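Long-range contact in D-methionine-binding lipoprotein MetQ (Escherichia coli, PDB 4YAH), which binds methionine as the substrate-binding lipoprotein of an ATP-driven D-methionine permease: residues P113-L127 with L191-T203. Numbering follows the deposited sequence.
With MET (methionine), chain B.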
loop_
_atom_site.group_PDB
_atom_site.type_symbol
_atom_site.label_atom_id
_atom_site.label_comp_id
_atom_site.label_asym_id
_atom_site.label_seq_id
_atom_site.Cartn_x
_atom_site.Cartn_y
_atom_site.Cartn_z
ATOM N N PRO A 113 -3.952 6.478 -3.097
ATOM C CA PRO A 113 -5.373 6.347 -2.755
ATOM C C PRO A 113 -5.945 5.058 -3.337
ATOM O O PRO A 113 -5.733 4.744 -4.504
ATOM C CB PRO A 113 -6.002 7.604 -3.366
ATOM C CG PRO A 113 -4.859 8.622 -3.378
ATOM C CD PRO A 113 -3.663 7.758 -3.761
ATOM N N ILE A 114 -6.606 4.289 -2.489
ATOM C CA ILE A 114 -7.015 2.948 -2.859
ATOM C C ILE A 114 -8.363 2.992 -3.576
ATOM O O ILE A 114 -9.183 3.875 -3.330
ATOM C CB ILE A 114 -7.077 2.034 -1.627
ATOM C CG1 ILE A 114 -7.004 0.570 -2.041
ATOM C CG2 ILE A 114 -8.284 2.358 -0.752
ATOM C CD1 ILE A 114 -6.771 -0.361 -0.853
ATOM N N ALA A 115 -8.569 2.030 -4.469
ATOM C CA ALA A 115 -9.773 2.012 -5.299
ATOM C C ALA A 115 -10.457 0.654 -5.294
ATOM O O ALA A 115 -9.862 -0.365 -4.946
ATOM C CB ALA A 115 -9.430 2.416 -6.711
ATOM N N GLY A 116 -11.738 0.679 -5.647
ATOM C CA GLY A 116 -12.515 -0.524 -5.901
ATOM C C GLY A 116 -12.538 -0.797 -7.397
ATOM O O GLY A 116 -12.672 0.130 -8.198
ATOM N N TYR A 117 -12.382 -2.064 -7.759
ATOM C CA TYR A 117 -12.274 -2.496 -9.150
ATOM C C TYR A 117 -13.201 -3.655 -9.412
ATOM O O TYR A 117 -13.572 -4.372 -8.492
ATOM C CB TYR A 117 -10.850 -2.943 -9.504
ATOM C CG TYR A 117 -9.758 -1.931 -9.259
ATOM C CD1 TYR A 117 -9.360 -1.052 -10.253
ATOM C CD2 TYR A 117 -9.109 -1.859 -8.026
ATOM C CE1 TYR A 117 -8.343 -0.126 -10.032
ATOM C CE2 TYR A 117 -8.094 -0.943 -7.791
ATOM C CZ TYR A 117 -7.714 -0.078 -8.794
ATOM O OH TYR A 117 -6.705 0.839 -8.589
ATOM N N SER A 118 -13.548 -3.858 -10.682
ATOM C CA SER A 118 -14.355 -5.002 -11.058
ATOM C C SER A 118 -14.132 -5.390 -12.511
ATOM O O SER A 118 -13.875 -4.525 -13.346
ATOM C CB SER A 118 -15.832 -4.701 -10.851
ATOM O OG SER A 118 -16.583 -5.817 -11.263
ATOM N N LYS A 119 -14.219 -6.684 -12.802
ATOM C CA LYS A 119 -14.250 -7.152 -14.190
ATOM C C LYS A 119 -15.666 -7.617 -14.568
ATOM O O LYS A 119 -15.885 -8.139 -15.669
ATOM C CB LYS A 119 -13.206 -8.256 -14.399
ATOM C CG LYS A 119 -11.786 -7.724 -14.274
ATOM C CD LYS A 119 -10.708 -8.801 -14.437
ATOM C CE LYS A 119 -10.541 -9.190 -15.882
ATOM N NZ LYS A 119 -9.369 -10.090 -16.010
ATOM N N LYS A 120 -16.630 -7.400 -13.675
ATOM C CA LYS A 120 -18.029 -7.805 -13.910
ATOM C C LYS A 120 -19.011 -6.644 -14.049
ATOM O O LYS A 120 -20.021 -6.784 -14.750
ATOM C CB LYS A 120 -18.507 -8.727 -12.796
ATOM C CG LYS A 120 -17.712 -10.036 -12.785
ATOM C CD LYS A 120 -18.148 -10.968 -11.684
ATOM C CE LYS A 120 -17.350 -12.247 -11.695
ATOM N NZ LYS A 120 -15.904 -11.966 -11.514
ATOM N N ILE A 121 -18.724 -5.525 -13.388
ATOM C CA ILE A 121 -19.586 -4.341 -13.390
ATOM C C ILE A 121 -18.775 -3.069 -13.623
ATOM O O ILE A 121 -17.559 -3.043 -13.405
ATOM C CB ILE A 121 -20.377 -4.206 -12.067
ATOM C CG1 ILE A 121 -19.461 -3.895 -10.867
ATOM C CG2 ILE A 121 -21.182 -5.462 -11.816
ATOM C CD1 ILE A 121 -20.197 -3.650 -9.563
ATOM N N LYS A 122 -19.461 -2.018 -14.070
ATOM C CA LYS A 122 -18.835 -0.728 -14.331
ATOM C C LYS A 122 -19.308 0.323 -13.333
ATOM O O LYS A 122 -18.744 1.403 -13.253
ATOM C CB LYS A 122 -19.140 -0.258 -15.753
ATOM C CG LYS A 122 -18.167 -0.769 -16.821
ATOM C CD LYS A 122 -18.854 -1.615 -17.885
ATOM C CE LYS A 122 -19.987 -0.873 -18.596
ATOM N NZ LYS A 122 -20.481 -1.604 -19.804
ATOM N N SER A 123 -20.361 -0.002 -12.592
ATOM C CA SER A 123 -20.979 0.955 -11.680
ATOM C C SER A 123 -21.661 0.235 -10.537
ATOM O O SER A 123 -22.083 -0.922 -10.686
ATOM C CB SER A 123 -21.999 1.815 -12.439
ATOM O OG SER A 123 -23.078 2.173 -11.607
ATOM N N LEU A 124 -21.823 0.923 -9.414
ATOM C CA LEU A 124 -22.504 0.329 -8.274
ATOM C C LEU A 124 -23.981 0.103 -8.585
ATOM O O LEU A 124 -24.634 -0.684 -7.909
ATOM C CB LEU A 124 -22.346 1.195 -7.026
ATOM C CG LEU A 124 -20.896 1.281 -6.521
ATOM C CD1 LEU A 124 -20.808 2.110 -5.248
ATOM C CD2 LEU A 124 -20.275 -0.114 -6.314
ATOM N N ASP A 125 -24.490 0.762 -9.625
ATOM C CA ASP A 125 -25.868 0.512 -10.087
ATOM C C ASP A 125 -26.074 -0.948 -10.451
ATOM O O ASP A 125 -27.200 -1.452 -10.418
ATOM C CB ASP A 125 -26.204 1.351 -11.318
ATOM C CG ASP A 125 -26.385 2.821 -11.007
ATOM O OD1 ASP A 125 -26.472 3.184 -9.815
ATOM O OD2 ASP A 125 -26.447 3.614 -11.973
ATOM N N GLU A 126 -24.986 -1.612 -10.849
ATOM C CA GLU A 126 -25.044 -2.997 -11.314
ATOM C C GLU A 126 -24.731 -4.028 -10.238
ATOM O O GLU A 126 -24.745 -5.229 -10.507
ATOM C CB GLU A 126 -24.056 -3.233 -12.450
ATOM C CG GLU A 126 -24.150 -2.340 -13.662
ATOM C CD GLU A 126 -22.911 -2.522 -14.551
ATOM O OE1 GLU A 126 -22.704 -3.635 -15.084
ATOM O OE2 GLU A 126 -22.120 -1.571 -14.696
ATOM N N LEU A 127 -24.407 -3.579 -9.035
ATOM C CA LEU A 127 -24.001 -4.505 -7.987
ATOM C C LEU A 127 -25.207 -5.275 -7.442
ATOM O O LEU A 127 -26.068 -4.714 -6.763
ATOM C CB LEU A 127 -23.278 -3.753 -6.865
ATOM C CG LEU A 127 -22.610 -4.593 -5.783
ATOM C CD1 LEU A 127 -21.497 -5.467 -6.374
ATOM C CD2 LEU A 127 -22.050 -3.692 -4.713
ATOM N N LEU A 191 -10.365 -10.918 -9.005
ATOM C CA LEU A 191 -11.303 -10.288 -9.939
ATOM C C LEU A 191 -11.898 -11.265 -10.937
ATOM O O LEU A 191 -13.000 -11.044 -11.438
ATOM C CB LEU A 191 -10.619 -9.179 -10.725
ATOM C CG LEU A 191 -10.221 -7.932 -9.940
ATOM C CD1 LEU A 191 -9.347 -7.055 -10.787
ATOM C CD2 LEU A 191 -11.473 -7.165 -9.461
ATOM N N ASP A 192 -11.153 -12.321 -11.259
ATOM C CA ASP A 192 -11.606 -13.319 -12.220
ATOM C C ASP A 192 -12.441 -14.423 -11.575
ATOM O O ASP A 192 -13.004 -15.257 -12.279
ATOM C CB ASP A 192 -10.399 -13.969 -12.928
ATOM C CG ASP A 192 -9.574 -12.978 -13.752
ATOM O OD1 ASP A 192 -10.174 -12.224 -14.553
ATOM O OD2 ASP A 192 -8.308 -12.976 -13.621
ATOM N N ASP A 193 -12.495 -14.467 -10.246
ATOM C CA ASP A 193 -13.288 -15.482 -9.561
ATOM C C ASP A 193 -14.762 -15.295 -9.932
ATOM O O ASP A 193 -15.249 -14.161 -10.013
ATOM C CB ASP A 193 -13.106 -15.402 -8.048
ATOM C CG ASP A 193 -13.864 -16.499 -7.307
ATOM O OD1 ASP A 193 -13.254 -17.546 -7.001
ATOM O OD2 ASP A 193 -15.069 -16.316 -7.024
ATOM N N ALA A 194 -15.468 -16.405 -10.130
ATOM C CA ALA A 194 -16.814 -16.347 -10.684
ATOM C C ALA A 194 -17.778 -15.576 -9.807
ATOM O O ALA A 194 -18.757 -15.030 -10.311
ATOM C CB ALA A 194 -17.340 -17.759 -10.928
ATOM N N GLN A 195 -17.524 -15.523 -8.506
ATOM C CA GLN A 195 -18.450 -14.850 -7.592
ATOM C C GLN A 195 -17.993 -13.458 -7.105
ATOM O O GLN A 195 -18.763 -12.758 -6.452
ATOM C CB GLN A 195 -18.716 -15.749 -6.384
ATOM C CG GLN A 195 -19.415 -17.065 -6.736
ATOM C CD GLN A 195 -20.736 -16.875 -7.487
ATOM O OE1 GLN A 195 -21.469 -15.911 -7.260
ATOM N NE2 GLN A 195 -21.033 -17.798 -8.398
ATOM N N ILE A 196 -16.766 -13.046 -7.434
ATOM C CA ILE A 196 -16.259 -11.757 -6.946
ATOM C C ILE A 196 -16.665 -10.617 -7.877
ATOM O O ILE A 196 -16.163 -10.485 -8.992
ATOM C CB ILE A 196 -14.725 -11.786 -6.787
ATOM C CG1 ILE A 196 -14.310 -12.886 -5.798
ATOM C CG2 ILE A 196 -14.197 -10.432 -6.377
ATOM C CD1 ILE A 196 -14.719 -12.664 -4.396
ATOM N N ALA A 197 -17.591 -9.790 -7.397
ATOM C CA ALA A 197 -18.166 -8.719 -8.194
ATOM C C ALA A 197 -17.413 -7.409 -8.097
ATOM O O ALA A 197 -17.559 -6.528 -8.950
ATOM C CB ALA A 197 -19.617 -8.499 -7.768
ATOM N N LEU A 198 -16.593 -7.299 -7.057
ATOM C CA LEU A 198 -15.962 -6.050 -6.690
ATOM C C LEU A 198 -14.789 -6.385 -5.782
ATOM O O LEU A 198 -14.896 -7.281 -4.952
ATOM C CB LEU A 198 -16.980 -5.146 -5.988
ATOM C CG LEU A 198 -16.566 -3.752 -5.536
ATOM C CD1 LEU A 198 -16.247 -2.866 -6.722
ATOM C CD2 LEU A 198 -17.707 -3.150 -4.704
ATOM N N ALA A 199 -13.674 -5.687 -5.973
ATOM C CA ALA A 199 -12.503 -5.852 -5.101
ATOM C C ALA A 199 -11.864 -4.507 -4.779
ATOM O O ALA A 199 -11.636 -3.693 -5.673
ATOM C CB ALA A 199 -11.471 -6.763 -5.749
ATOM N N VAL A 200 -11.541 -4.300 -3.508
ATOM C CA VAL A 200 -10.758 -3.139 -3.096
ATOM C C VAL A 200 -9.304 -3.599 -3.055
ATOM O O VAL A 200 -8.964 -4.498 -2.298
ATOM C CB VAL A 200 -11.199 -2.590 -1.735
ATOM C CG1 VAL A 200 -10.350 -1.406 -1.341
ATOM C CG2 VAL A 200 -12.654 -2.167 -1.797
ATOM N N ILE A 201 -8.476 -2.988 -3.893
ATOM C CA ILE A 201 -7.133 -3.493 -4.163
ATOM C C ILE A 201 -6.087 -2.405 -3.975
ATOM O O ILE A 201 -6.186 -1.334 -4.565
ATOM C CB ILE A 201 -6.996 -4.031 -5.604
ATOM C CG1 ILE A 201 -8.175 -4.943 -5.947
ATOM C CG2 ILE A 201 -5.684 -4.763 -5.772
ATOM C CD1 ILE A 201 -8.123 -5.579 -7.350
ATOM N N ASN A 202 -5.073 -2.682 -3.158
ATOM C CA ASN A 202 -3.956 -1.762 -3.057
ATOM C C ASN A 202 -3.357 -1.494 -4.423
ATOM O O ASN A 202 -3.155 -2.400 -5.211
ATOM C CB ASN A 202 -2.854 -2.311 -2.144
ATOM C CG ASN A 202 -3.356 -2.664 -0.764
ATOM O OD1 ASN A 202 -3.815 -3.783 -0.525
ATOM N ND2 ASN A 202 -3.255 -1.717 0.167
ATOM N N THR A 203 -3.017 -0.246 -4.679
ATOM C CA THR A 203 -2.445 0.112 -5.961
ATOM C C THR A 203 -1.151 -0.645 -6.246
ATOM O O THR A 203 -0.848 -0.885 -7.410
ATOM C CB THR A 203 -2.233 1.615 -6.025
ATOM O OG1 THR A 203 -3.484 2.249 -5.744
ATOM C CG2 THR A 203 -1.758 2.047 -7.394
HETATM N N MET B . 1.251 0.619 -0.902
HETATM C CA MET B . 0.185 0.151 -0.016
HETATM C C MET B . -0.906 1.193 0.046
HETATM O O MET B . -0.587 2.365 0.271
HETATM C CB MET B . 0.725 -0.123 1.390
HETATM C CG MET B . -0.269 -0.790 2.329
HETATM S SD MET B . 0.377 -1.097 3.987
HETATM C CE MET B . 1.469 -2.480 3.660
HETATM O OXT MET B . -2.100 0.862 -0.103
HETATM O O HOH W 1 -3.336 4.811 -5.850
HETATM O O HOH W 2 -5.962 0.946 -6.005
HETATM O O HOH W 3 -14.562 -8.779 -10.927
#
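Lys119 and Lys120, neighbours just past strand 115-117, grip the type I turn Asp193-Ile196 and the Asp192 carboxylate just before it in different ways. Lys119 sends NZ to the syn lone pair of Asp192 OD1 (2.7 Å), a salt bridge between two exposed residues. Lys120 instead seeks backbone: bent at its last torsion (chi4 60°), the chain brings NZ to Asp193 O at 2.7 Å and Ile196 O at 2.9 Å, the first carbonyl also taking Ile196 N from its opposite face. Ser118 OG, turned away from its own N (chi1 178°), donates to Ala197 O at 2.6 Å from above the carbonyl plane, while accepting from Lys120 N and Ile121 N in an ST turn and ST motif. Exchanging Ser118 for alanine would probably leave Ala197 O without this donor and let the bend at Lys120 and Ile121 slacken.

Between these strands the ladder is antiparallel: Tyr117 and Ala199 form a hydrogen-bonded pair, Tyr117 N meeting Ala199 O at 2.7 Å. Strand 219-220 flanks 115-117 and strand 132-136 flanks 196-201, setting the pair inside one lobe's mixed sheet. The Tyr117 ring crosses Ile201 obliquely, CD2 on CG1 at 3.8 Å, with Ile201 O at its edge; one water joins Tyr117 OH, Ile201 O, Ala115 N and Thr203 OG1. Beyond the lysines, Leu127 CD1 rests on Ala197 CB, whereas near the ligand the side chains of Ile114 and Val200 cross at about a right angle, CD1 against CG1.

Asn202, just before helix 203-206, donates ND2 to methionine OXT in a nearly straight bond of 2.8 Å, and Arg144 and Thr204 also bind the ligand. The chemistry thus grades from salt-bridge and side-chain-to-carbonyl bonds, which fix the turn end of the strand pair, to methionine binding by Asn202 at the other.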